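Local atomic coordinates of HAD superfamily hydrolase (Brucella suis biovar 1, PDB entry 6NQ4), a protein that belongs to the haloacid dehalogenase-like hydrolases and probably acts as a metal-dependent phosphatase, on a substrate that is not known. Residues I39-W44 / A59-A64; P82-Q87 / V101-D106; E158-Y163 / A196-R201. One frame throughout, in Å; residues are numbered along the deposited sequence.

Interaction 1: residues I39-W44 / A59-A64; sequences IFCDVW and AALQRA. With NA (sodium ion), chain H; PO4 (phosphate ion), chain G.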
ATOM      1  N   ILE A  39     -15.134   5.890   1.444  1.00 18.28           N
ATOM      2  CA  ILE A  39     -14.309   5.387   0.358  1.00 17.40           C
ATOM      3  C   ILE A  39     -12.950   5.028   0.935  1.00 17.54           C
ATOM      4  O   ILE A  39     -12.402   5.781   1.747  1.00 17.27           O
ATOM      5  CB  ILE A  39     -14.154   6.480  -0.720  1.00 17.74           C
ATOM      6  CG1 ILE A  39     -15.440   6.603  -1.537  1.00 20.12           C
ATOM      7  CG2 ILE A  39     -12.937   6.209  -1.615  1.00 20.02           C
ATOM      8  CD1 ILE A  39     -15.447   7.812  -2.470  1.00 21.48           C
ATOM      9  N   PHE A  40     -12.417   3.867   0.535  1.00 16.84           N
ATOM     10  CA  PHE A  40     -11.015   3.509   0.763  1.00 16.11           C
ATOM     11  C   PHE A  40     -10.326   3.654  -0.591  1.00 17.14           C
ATOM     12  O   PHE A  40     -10.563   2.843  -1.495  1.00 18.04           O
ATOM     13  CB  PHE A  40     -10.867   2.060   1.251  1.00 16.43           C
ATOM     14  CG  PHE A  40     -11.424   1.768   2.639  1.00 16.27           C
ATOM     15  CD1 PHE A  40     -11.930   2.762   3.466  1.00 17.19           C
ATOM     16  CD2 PHE A  40     -11.436   0.454   3.098  1.00 16.57           C
ATOM     17  CE1 PHE A  40     -12.442   2.440   4.740  1.00 18.31           C
ATOM     18  CE2 PHE A  40     -11.932   0.128   4.350  1.00 18.39           C
ATOM     19  CZ  PHE A  40     -12.437   1.121   5.175  1.00 18.49           C
ATOM     20  N   CYS A  41      -9.494   4.683  -0.748  1.00 17.11           N
ATOM     21  CA  CYS A  41      -8.926   5.018  -2.051  1.00 15.90           C
ATOM     22  C   CYS A  41      -7.419   4.796  -2.079  1.00 15.24           C
ATOM     23  O   CYS A  41      -6.696   5.304  -1.222  1.00 15.97           O
ATOM     24  CB  CYS A  41      -9.266   6.462  -2.439  1.00 17.19           C
ATOM     25  SG  CYS A  41      -8.820   6.891  -4.153  1.00 19.08           S
ATOM     26  N   ASP A  42      -6.960   4.105  -3.116  1.00 16.50           N
ATOM     27  CA  ASP A  42      -5.547   3.912  -3.418  1.00 17.33           C
ATOM     28  C   ASP A  42      -4.854   5.259  -3.657  1.00 16.67           C
ATOM     29  O   ASP A  42      -5.482   6.245  -4.054  1.00 17.53           O
ATOM     30  CB  ASP A  42      -5.548   3.108  -4.725  1.00 21.52           C
ATOM     31  CG  ASP A  42      -4.237   2.523  -5.080  1.00 23.21           C
ATOM     32  OD1 ASP A  42      -3.383   2.395  -4.188  1.00 22.55           O
ATOM     33  OD2 ASP A  42      -4.089   2.166  -6.274  1.00 24.05           O
ATOM     34  N   VAL A  43      -3.538   5.296  -3.430  1.00 16.95           N
ATOM     35  CA  VAL A  43      -2.755   6.520  -3.624  1.00 15.88           C
ATOM     36  C   VAL A  43      -1.896   6.472  -4.898  1.00 16.73           C
ATOM     37  O   VAL A  43      -2.192   7.168  -5.882  1.00 18.00           O
ATOM     38  CB  VAL A  43      -1.928   6.882  -2.367  1.00 15.74           C
ATOM     39  CG1 VAL A  43      -1.054   8.122  -2.630  1.00 18.01           C
ATOM     40  CG2 VAL A  43      -2.862   7.134  -1.147  1.00 17.56           C
ATOM     41  N   TRP A  44      -0.841   5.653  -4.921  1.00 15.59           N
ATOM     42  CA  TRP A  44       0.028   5.628  -6.103  1.00 15.91           C
ATOM     43  C   TRP A  44      -0.718   5.108  -7.328  1.00 18.01           C
ATOM     44  O   TRP A  44      -1.370   4.059  -7.288  1.00 20.09           O
ATOM     45  CB  TRP A  44       1.259   4.770  -5.848  1.00 16.32           C
ATOM     46  CG  TRP A  44       2.418   5.548  -5.319  1.00 17.66           C
ATOM     47  CD1 TRP A  44       3.487   6.014  -6.033  1.00 19.15           C
ATOM     48  CD2 TRP A  44       2.613   5.974  -3.982  1.00 17.62           C
ATOM     49  NE1 TRP A  44       4.354   6.670  -5.213  1.00 20.12           N
ATOM     50  CE2 TRP A  44       3.849   6.658  -3.938  1.00 16.86           C
ATOM     51  CE3 TRP A  44       1.878   5.812  -2.799  1.00 17.91           C
ATOM     52  CZ2 TRP A  44       4.363   7.212  -2.761  1.00 18.66           C
ATOM     53  CZ3 TRP A  44       2.384   6.363  -1.625  1.00 19.44           C
ATOM     54  CH2 TRP A  44       3.617   7.052  -1.615  1.00 19.70           C
ATOM     55  N   ALA A  59      -9.991  16.503  -7.426  1.00 21.24           N
ATOM     56  CA  ALA A  59     -11.288  17.172  -7.499  1.00 21.56           C
ATOM     57  C   ALA A  59     -12.434  16.208  -7.205  1.00 23.41           C
ATOM     58  O   ALA A  59     -13.399  16.570  -6.515  1.00 22.93           O
ATOM     59  CB  ALA A  59     -11.456  17.829  -8.868  1.00 23.07           C
ATOM     60  N   ALA A  60     -12.343  14.975  -7.708  1.00 21.82           N
ATOM     61  CA  ALA A  60     -13.379  13.978  -7.447  1.00 22.30           C
ATOM     62  C   ALA A  60     -13.476  13.654  -5.959  1.00 21.60           C
ATOM     63  O   ALA A  60     -14.579  13.525  -5.411  1.00 22.39           O
ATOM     64  CB  ALA A  60     -13.078  12.716  -8.252  1.00 23.08           C
ATOM     65  N   LEU A  61     -12.329  13.510  -5.284  1.00 19.45           N
ATOM     66  CA  LEU A  61     -12.349  13.248  -3.848  1.00 18.56           C
ATOM     67  C   LEU A  61     -12.901  14.443  -3.069  1.00 19.82           C
ATOM     68  O   LEU A  61     -13.677  14.263  -2.123  1.00 20.93           O
ATOM     69  CB  LEU A  61     -10.949  12.842  -3.377  1.00 17.76           C
ATOM     70  CG  LEU A  61     -10.431  11.538  -3.993  1.00 17.73           C
ATOM     71  CD1 LEU A  61      -8.994  11.338  -3.603  1.00 18.83           C
ATOM     72  CD2 LEU A  61     -11.269  10.313  -3.587  1.00 19.24           C
ATOM     73  N   GLN A  62     -12.502  15.666  -3.437  1.00 20.51           N
ATOM     74  CA  GLN A  62     -13.065  16.848  -2.783  1.00 20.78           C
ATOM     75  C   GLN A  62     -14.581  16.888  -2.910  1.00 22.73           C
ATOM     76  O   GLN A  62     -15.286  17.199  -1.940  1.00 22.86           O
ATOM     77  CB  GLN A  62     -12.457  18.127  -3.370  1.00 21.81           C
ATOM     78  CG  GLN A  62     -10.992  18.345  -3.030  1.00 21.47           C
ATOM     79  CD  GLN A  62     -10.417  19.491  -3.843  1.00 23.05           C
ATOM     80  OE1 GLN A  62     -10.716  19.627  -5.032  1.00 24.39           O
ATOM     81  NE2 GLN A  62      -9.612  20.332  -3.207  1.00 24.34           N
ATOM     82  N   ARG A  63     -15.102  16.603  -4.108  1.00 22.93           N
ATOM     83  CA  ARG A  63     -16.545  16.660  -4.308  1.00 24.21           C
ATOM     84  C   ARG A  63     -17.256  15.617  -3.459  1.00 25.25           C
ATOM     85  O   ARG A  63     -18.322  15.888  -2.891  1.00 26.03           O
ATOM     86  CB  ARG A  63     -16.883  16.481  -5.789  1.00 25.96           C
ATOM     87  CG  ARG A  63     -16.471  17.659  -6.690  1.00 26.83           C
ATOM     88  CD  ARG A  63     -17.205  17.654  -8.039  1.00 28.25           C
ATOM     89  NE  ARG A  63     -17.045  16.381  -8.737  1.00 29.58           N
ATOM     90  CZ  ARG A  63     -15.963  16.042  -9.435  1.00 31.31           C
ATOM     91  NH1 ARG A  63     -14.947  16.890  -9.543  1.00 29.26           N
ATOM     92  NH2 ARG A  63     -15.896  14.854 -10.026  1.00 31.43           N
ATOM     93  N   ALA A  64     -16.669  14.426  -3.343  1.00 24.04           N
ATOM     94  CA  ALA A  64     -17.264  13.400  -2.493  1.00 24.44           C
ATOM     95  C   ALA A  64     -17.303  13.843  -1.033  1.00 23.58           C
ATOM     96  O   ALA A  64     -18.321  13.661  -0.352  1.00 23.75           O
ATOM     97  CB  ALA A  64     -16.525  12.072  -2.660  1.00 24.38           C
TER
HETATM   98 NA    NA H 306      -1.851   1.750  -7.145  1.00 20.09          NA
HETATM   99  P   PO4 G 305      -0.438   2.054  -3.442  0.85 18.16           P
HETATM  100  O1  PO4 G 305      -1.015   1.906  -4.850  0.85 19.60           O
HETATM  101  O2  PO4 G 305      -0.548   3.494  -2.972  0.85 16.10           O
HETATM  102  O3  PO4 G 305       1.037   1.715  -3.734  0.85 21.39           O
HETATM  103  O4  PO4 G 305      -1.022   1.023  -2.508  0.85 17.76           O
HETATM  104  O   HOH W   1      -2.245  -0.582  -6.360  1.00 21.38           O
HETATM  105  O   HOH W   2       0.537   1.472  -7.737  1.00 23.53           O
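Leu61, Ile39 and Cys41 carry the packing of helix 55-66 against strand 38-41, with Ala64 as the fourth partner. The CB of Leu61 does not aim at the strand; its branched end bends back to it, and CD2 lies 4.2 Å from Cys41 SG. The thiol reaches out because SG stands anti to the backbone N of Cys41 (chi1 -171°). One helical turn on, Ala64 CB receives the tip of Ile39: CD1, at the end of an extended chain (chi2 171°), stops 4.4 Å short of it. Both touches are apolar, light and buried, and no hydrogen bond crosses between the segments. Ile39 and Cys41 also lean on Ile244, whereas Phe40 between them goes to the other face of the sheet, against helix 218-232.

Beyond Cys41 the chain moves away from helix 55-66 and turns polar. The sodium ion is held by Asp42 OD2 at 2.4 Å, by Trp44 O at 2.4 Å, by phosphate O1, by two waters and by Asp246. Trp44 N donates to phosphate O2 over 2.9 Å in a fairly straight bond (162°), and the indole presents its edge to that same oxygen. Lys215 pairs with Asp42 OD1 and also binds the phosphate, which probably came from the crystallisation liquor. A first strand backed by its crossover helix, with a metal-binding aspartate and a backbone carbonyl two residues later at its C-terminal end, is characteristic of the first sequence motif of the Rossmann-like haloacid dehalogenase core.

Interaction 2: residues P82-Q87 / V101-D106; sequences PGVVAQ and VVTSGD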
ATOM      1  N   PRO A  82       2.339   9.889   8.476  1.00 14.55           N
ATOM      2  CA  PRO A  82       2.737  11.304   8.408  1.00 15.16           C
ATOM      3  C   PRO A  82       3.699  11.595   7.274  1.00 14.48           C
ATOM      4  O   PRO A  82       3.638  12.675   6.684  1.00 14.42           O
ATOM      5  CB  PRO A  82       3.347  11.571   9.796  1.00 16.62           C
ATOM      6  CG  PRO A  82       2.612  10.600  10.696  1.00 16.39           C
ATOM      7  CD  PRO A  82       2.616   9.347   9.829  1.00 15.68           C
ATOM      8  N   GLY A  83       4.545  10.634   6.898  1.00 14.22           N
ATOM      9  CA  GLY A  83       5.441  10.852   5.767  1.00 14.65           C
ATOM     10  C   GLY A  83       4.711  10.836   4.440  1.00 14.27           C
ATOM     11  O   GLY A  83       5.043  11.611   3.537  1.00 14.42           O
ATOM     12  N   VAL A  84       3.707   9.955   4.301  1.00 13.80           N
ATOM     13  CA  VAL A  84       2.888   9.944   3.087  1.00 13.36           C
ATOM     14  C   VAL A  84       2.099  11.242   2.963  1.00 13.25           C
ATOM     15  O   VAL A  84       1.987  11.803   1.870  1.00 14.21           O
ATOM     16  CB  VAL A  84       1.985   8.694   3.085  1.00 14.73           C
ATOM     17  CG1 VAL A  84       0.946   8.761   1.949  1.00 16.11           C
ATOM     18  CG2 VAL A  84       2.855   7.416   3.009  1.00 16.52           C
ATOM     19  N   VAL A  85       1.552  11.742   4.075  1.00 13.60           N
ATOM     20  CA  VAL A  85       0.852  13.027   4.051  1.00 13.10           C
ATOM     21  C   VAL A  85       1.784  14.143   3.583  1.00 13.14           C
ATOM     22  O   VAL A  85       1.422  14.960   2.726  1.00 13.83           O
ATOM     23  CB  VAL A  85       0.244  13.346   5.433  1.00 13.30           C
ATOM     24  CG1 VAL A  85      -0.168  14.818   5.529  1.00 14.60           C
ATOM     25  CG2 VAL A  85      -0.982  12.474   5.703  1.00 15.43           C
ATOM     26  N   ALA A  86       2.991  14.216   4.156  1.00 12.21           N
ATOM     27  CA  ALA A  86       3.920  15.282   3.780  1.00 12.50           C
ATOM     28  C   ALA A  86       4.283  15.198   2.304  1.00 12.87           C
ATOM     29  O   ALA A  86       4.329  16.220   1.601  1.00 14.03           O
ATOM     30  CB  ALA A  86       5.180  15.196   4.634  1.00 13.62           C
ATOM     31  N   GLN A  87       4.531  13.986   1.811  1.00 12.93           N
ATOM     32  CA  GLN A  87       4.860  13.832   0.401  1.00 14.40           C
ATOM     33  C   GLN A  87       3.696  14.259  -0.488  1.00 15.08           C
ATOM     34  O   GLN A  87       3.903  14.951  -1.498  1.00 15.29           O
ATOM     35  CB  GLN A  87       5.274  12.401   0.115  1.00 16.08           C
ATOM     36  CG  GLN A  87       5.501  12.166  -1.351  1.00 18.77           C
ATOM     37  CD  GLN A  87       5.892  10.741  -1.596  1.00 19.90           C
ATOM     38  OE1 GLN A  87       5.388   9.836  -0.925  1.00 19.95           O
ATOM     39  NE2 GLN A  87       6.782  10.517  -2.570  1.00 22.23           N
ATOM     40  N   VAL A 101      -5.118   9.115   6.210  1.00 15.37           N
ATOM     41  CA  VAL A 101      -4.269   8.194   5.456  1.00 14.91           C
ATOM     42  C   VAL A 101      -3.949   7.003   6.344  1.00 15.61           C
ATOM     43  O   VAL A 101      -3.585   7.183   7.518  1.00 17.16           O
ATOM     44  CB  VAL A 101      -2.970   8.887   5.004  1.00 15.89           C
ATOM     45  CG1 VAL A 101      -2.054   7.896   4.282  1.00 17.29           C
ATOM     46  CG2 VAL A 101      -3.286  10.062   4.081  1.00 17.88           C
ATOM     47  N   VAL A 102      -4.112   5.794   5.803  1.00 13.84           N
ATOM     48  CA  VAL A 102      -3.701   4.558   6.460  1.00 14.34           C
ATOM     49  C   VAL A 102      -2.732   3.846   5.535  1.00 12.68           C
ATOM     50  O   VAL A 102      -3.052   3.604   4.370  1.00 15.34           O
ATOM     51  CB  VAL A 102      -4.913   3.662   6.777  1.00 15.85           C
ATOM     52  CG1 VAL A 102      -4.448   2.307   7.287  1.00 19.01           C
ATOM     53  CG2 VAL A 102      -5.828   4.346   7.805  1.00 17.71           C
ATOM     54  N   THR A 103      -1.554   3.514   6.044  1.00 13.23           N
ATOM     55  CA  THR A 103      -0.516   2.914   5.215  1.00 12.90           C
ATOM     56  C   THR A 103      -0.196   1.498   5.672  1.00 14.00           C
ATOM     57  O   THR A 103      -0.419   1.112   6.826  1.00 14.18           O
ATOM     58  CB  THR A 103       0.780   3.737   5.196  1.00 13.51           C
ATOM     59  OG1 THR A 103       1.487   3.534   6.438  1.00 13.67           O
ATOM     60  CG2 THR A 103       0.515   5.210   4.988  1.00 14.40           C
ATOM     61  N   SER A 104       0.402   0.733   4.753  1.00 13.74           N
ATOM     62  CA  SER A 104       0.934  -0.571   5.128  1.00 13.03           C
ATOM     63  C   SER A 104       1.988  -0.432   6.223  1.00 14.46           C
ATOM     64  O   SER A 104       2.018  -1.228   7.165  1.00 15.71           O
ATOM     65  CB  SER A 104       1.494  -1.264   3.875  1.00 13.79           C
ATOM     66  OG  SER A 104       2.068  -2.516   4.200  1.00 17.38           O
ATOM     67  N   GLY A 105       2.833   0.608   6.143  1.00 14.61           N
ATOM     68  CA  GLY A 105       3.786   0.869   7.217  1.00 15.65           C
ATOM     69  C   GLY A 105       3.110   0.988   8.573  1.00 14.07           C
ATOM     70  O   GLY A 105       3.599   0.438   9.577  1.00 16.18           O
ATOM     71  N   ASP A 106       1.980   1.712   8.631  1.00 14.29           N
ATOM     72  CA  ASP A 106       1.265   1.879   9.899  1.00 14.97           C
ATOM     73  C   ASP A 106       0.922   0.525  10.520  1.00 14.99           C
ATOM     74  O   ASP A 106       1.161   0.289  11.711  1.00 17.23           O
ATOM     75  CB  ASP A 106      -0.050   2.622   9.661  1.00 15.28           C
ATOM     76  CG  ASP A 106       0.116   4.102   9.320  1.00 16.63           C
ATOM     77  OD1 ASP A 106       1.101   4.738   9.731  1.00 17.88           O
ATOM     78  OD2 ASP A 106      -0.808   4.643   8.659  1.00 17.74           O
TER
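Val101 meets two neighbouring valines of helix 81-90, one with each methyl. Its CG1 lies 3.9 Å from Val84 CG1, and its CG2 lies 3.7 Å from Val85 CG2, the two side chains crossing at a slant in both pairs. The fork is set by chi1 of 177°, which places CG1 anti to the backbone N of Val101 and CG2 beside that N. Val84 turns its CB to the strand and uses its second methyl as well: CG2 sits 3.8 Å from Thr103 CG2, the two side chains sliding past each other in opposite directions.

Thr103 gives its methyl to the helix and its hydroxyl to a capping box and to Arg79 O. Asp106 N donates to Thr103 OG1 over 2.9 Å, and Thr103 N donates back to Asp106 OD2 over 2.9 Å, approaching from above the carboxylate plane. Asp106 OD1 bonds His81 N, tying the box to the first residue of helix 81-90.

The 82-87 segment of that helix runs at 124° to strand segment 101-103; the helix is the crossover between strand 70-75 and strand 100-103, one of the sheet's two edge strands, while Val102 packs on Ile220 and Ala223 of helix 218-232, on the other face.

Interaction 3: residues E158-Y163 / A196-R201; sequences ETPEDY and AGALAR. With EDO (1,2-ethanediol), chain F.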
ATOM      1  N   GLU A 158      19.119  -0.813  -8.097  1.00 27.23           N
ATOM      2  CA  GLU A 158      19.189  -2.224  -7.754  1.00 26.60           C
ATOM      3  C   GLU A 158      17.969  -2.968  -8.274  1.00 26.67           C
ATOM      4  O   GLU A 158      16.922  -2.379  -8.553  1.00 26.69           O
ATOM      5  CB  GLU A 158      19.275  -2.382  -6.233  1.00 25.92           C
ATOM      6  CG  GLU A 158      20.558  -1.793  -5.657  1.00 27.70           C
ATOM      7  CD  GLU A 158      20.560  -1.700  -4.143  1.00 28.07           C
ATOM      8  OE1 GLU A 158      19.493  -1.906  -3.503  1.00 25.02           O
ATOM      9  OE2 GLU A 158      21.651  -1.398  -3.592  1.00 31.58           O
ATOM     10  N   THR A 159      18.111  -4.281  -8.386  1.00 25.41           N
ATOM     11  CA  THR A 159      17.030  -5.170  -8.788  1.00 26.33           C
ATOM     12  C   THR A 159      16.964  -6.334  -7.820  1.00 24.01           C
ATOM     13  O   THR A 159      17.884  -6.550  -7.025  1.00 23.59           O
ATOM     14  CB  THR A 159      17.286  -5.714 -10.199  1.00 29.23           C
ATOM     15  OG1 THR A 159      18.347  -6.675 -10.146  1.00 30.47           O
ATOM     16  CG2 THR A 159      17.629  -4.595 -11.170  1.00 30.34           C
ATOM     17  N   PRO A 160      15.885  -7.120  -7.863  1.00 22.74           N
ATOM     18  CA  PRO A 160      15.786  -8.256  -6.934  1.00 23.36           C
ATOM     19  C   PRO A 160      16.919  -9.256  -7.074  1.00 24.11           C
ATOM     20  O   PRO A 160      17.293  -9.881  -6.077  1.00 25.25           O
ATOM     21  CB  PRO A 160      14.419  -8.863  -7.273  1.00 24.54           C
ATOM     22  CG  PRO A 160      13.624  -7.691  -7.779  1.00 25.13           C
ATOM     23  CD  PRO A 160      14.614  -6.891  -8.577  1.00 24.87           C
ATOM     24  N   GLU A 161      17.498  -9.402  -8.274  1.00 26.47           N
ATOM     25  CA  GLU A 161      18.637 -10.300  -8.457  1.00 27.74           C
ATOM     26  C   GLU A 161      19.814  -9.933  -7.556  1.00 27.31           C
ATOM     27  O   GLU A 161      20.544 -10.823  -7.095  1.00 29.81           O
ATOM     28  CB  GLU A 161      19.062 -10.305  -9.928  1.00 29.57           C
ATOM     29  N   ASP A 162      20.013  -8.640  -7.284  1.00 25.74           N
ATOM     30  CA  ASP A 162      21.113  -8.219  -6.425  1.00 26.10           C
ATOM     31  C   ASP A 162      20.963  -8.736  -5.004  1.00 25.11           C
ATOM     32  O   ASP A 162      21.938  -8.707  -4.241  1.00 27.61           O
ATOM     33  CB  ASP A 162      21.207  -6.691  -6.363  1.00 28.60           C
ATOM     34  CG  ASP A 162      21.539  -6.070  -7.701  1.00 31.68           C
ATOM     35  OD1 ASP A 162      20.968  -5.009  -8.024  1.00 32.85           O
ATOM     36  OD2 ASP A 162      22.372  -6.648  -8.431  1.00 34.30           O
ATOM     37  N   TYR A 163      19.763  -9.178  -4.620  1.00 22.14           N
ATOM     38  CA  TYR A 163      19.476  -9.616  -3.262  1.00 21.76           C
ATOM     39  C   TYR A 163      19.482 -11.126  -3.098  1.00 21.36           C
ATOM     40  O   TYR A 163      19.260 -11.608  -1.984  1.00 21.84           O
ATOM     41  CB  TYR A 163      18.122  -9.053  -2.812  1.00 21.39           C
ATOM     42  CG  TYR A 163      18.206  -7.567  -2.566  1.00 19.44           C
ATOM     43  CD1 TYR A 163      18.309  -7.066  -1.274  1.00 20.14           C
ATOM     44  CD2 TYR A 163      18.240  -6.665  -3.629  1.00 19.33           C
ATOM     45  CE1 TYR A 163      18.431  -5.732  -1.052  1.00 18.89           C
ATOM     46  CE2 TYR A 163      18.368  -5.312  -3.409  1.00 19.99           C
ATOM     47  CZ  TYR A 163      18.462  -4.853  -2.113  1.00 19.10           C
ATOM     48  OH  TYR A 163      18.597  -3.510  -1.879  1.00 22.14           O
ATOM     49  N   ALA A 196       9.386  -3.665  -1.780  1.00 15.91           N
ATOM     50  CA  ALA A 196       9.659  -4.712  -0.801  1.00 15.85           C
ATOM     51  C   ALA A 196       8.981  -6.022  -1.170  1.00 15.70           C
ATOM     52  O   ALA A 196       9.519  -7.097  -0.887  1.00 17.15           O
ATOM     53  CB  ALA A 196       9.179  -4.266   0.575  1.00 15.88           C
ATOM     54  N   GLY A 197       7.785  -5.955  -1.768  1.00 16.01           N
ATOM     55  CA  GLY A 197       7.054  -7.162  -2.103  1.00 16.93           C
ATOM     56  C   GLY A 197       7.800  -8.056  -3.071  1.00 16.40           C
ATOM     57  O   GLY A 197       7.623  -9.281  -3.060  1.00 17.27           O
ATOM     58  N   ALA A 198       8.614  -7.465  -3.950  1.00 16.42           N
ATOM     59  CA  ALA A 198       9.428  -8.282  -4.845  1.00 17.37           C
ATOM     60  C   ALA A 198      10.417  -9.128  -4.055  1.00 16.83           C
ATOM     61  O   ALA A 198      10.638 -10.304  -4.375  1.00 18.08           O
ATOM     62  CB  ALA A 198      10.170  -7.366  -5.807  1.00 18.22           C
ATOM     63  N   LEU A 199      11.021  -8.548  -3.015  1.00 15.83           N
ATOM     64  CA  LEU A 199      11.951  -9.303  -2.179  1.00 15.90           C
ATOM     65  C   LEU A 199      11.218 -10.318  -1.312  1.00 16.19           C
ATOM     66  O   LEU A 199      11.692 -11.443  -1.136  1.00 16.46           O
ATOM     67  CB  LEU A 199      12.782  -8.348  -1.323  1.00 16.05           C
ATOM     68  CG  LEU A 199      13.614  -7.314  -2.075  1.00 17.06           C
ATOM     69  CD1 LEU A 199      14.512  -6.520  -1.111  1.00 18.93           C
ATOM     70  CD2 LEU A 199      14.457  -7.945  -3.170  1.00 19.91           C
ATOM     71  N   ALA A 200      10.027  -9.961  -0.814  1.00 16.02           N
ATOM     72  CA  ALA A 200       9.217 -10.921  -0.071  1.00 17.24           C
ATOM     73  C   ALA A 200       8.828 -12.106  -0.943  1.00 17.20           C
ATOM     74  O   ALA A 200       8.851 -13.249  -0.480  1.00 17.97           O
ATOM     75  CB  ALA A 200       7.969 -10.236   0.481  1.00 17.70           C
ATOM     76  N   ARG A 201       8.481 -11.854  -2.214  1.00 17.62           N
ATOM     77  CA  ARG A 201       8.096 -12.950  -3.097  1.00 19.89           C
ATOM     78  C   ARG A 201       9.267 -13.896  -3.305  1.00 19.47           C
ATOM     79  O   ARG A 201       9.101 -15.123  -3.270  1.00 20.84           O
ATOM     80  CB  ARG A 201       7.605 -12.407  -4.445  1.00 23.37           C
ATOM     81  CG  ARG A 201       7.135 -13.520  -5.393  1.00 26.78           C
ATOM     82  CD  ARG A 201       6.402 -12.976  -6.600  1.00 31.63           C
ATOM     83  NE  ARG A 201       5.117 -12.361  -6.265  1.00 35.64           N
ATOM     84  CZ  ARG A 201       4.328 -11.767  -7.159  1.00 38.51           C
ATOM     85  NH1 ARG A 201       4.704 -11.710  -8.430  1.00 39.88           N
ATOM     86  NH2 ARG A 201       3.174 -11.225  -6.792  1.00 39.94           N
TER
HETATM   87  C1  EDO F 304      15.575   0.161 -10.717  1.00 28.38           C
HETATM   88  O1  EDO F 304      16.156  -1.143 -10.852  1.00 30.10           O
HETATM   89  C2  EDO F 304      14.094   0.003 -10.395  1.00 27.61           C
HETATM   90  O2  EDO F 304      13.909  -0.352  -9.002  1.00 25.48           O
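Leu199 reaches from helix 196-205 across Tyr163 and Pro160. Its CB does not point straight at the loop and 3-10 segment 158-163, but CG stands anti to the carbonyl carbon of Leu199 (chi1 -59°), and from there the two methyls divide the work. CD2 settles at the root of the tyrosine, 3.8 Å from Tyr163 CG, and also lies 4.0 Å from Pro160 CA. CD1, the methyl anti to CA, lies over one face of the Tyr163 ring, shifted toward its rim, in a CH-pi contact 4.0 Å from the centroid and 18° off the normal. Beside it Pro160 CG rests on Ala198 CB at 4.0 Å, and Trp194 flanks the proline.

Polar bonds hold the loop in shape. Tyr163 OH donates to Glu158 OE1 over a very short 2.5 Å and also bonds Tyr153 N, which would limit how far the ring can swing. Thr159 N donates to Asp162 OD1 from above the carboxylate plane.

No hydrogen bond joins the two segments, so they adhere through apolar carbon contacts: methyls, a proline and an aromatic face. The phenol oxygen, at the far end of that buried ring, is satisfied within the loop and its neighbouring residues.

How the interactions relate
All three contacts are largely apolar, yet they serve two different sheets. The touching residues of interactions 1 and 3 are all buried, whereas interaction 2 reaches toward the surface at Val85. Interactions 1 and 2 each pack a crossover helix on the same six-stranded parallel sheet, the first on inner strand 38-41, the second on edge strand 100-103. They touch where Trp44 CZ2 lies 3.4 Å from Gln87 OE1. Interaction 1 runs out into a sodium and phosphate site. Interaction 3, centred about 30 Å from the centre of interaction 1, belongs to the part built on the five-stranded sheet, probably the cap domain; there an aromatic face joins the aliphatic packing and, as with the capping box of interaction 2, side-chain hydrogen bonds lie within one segment.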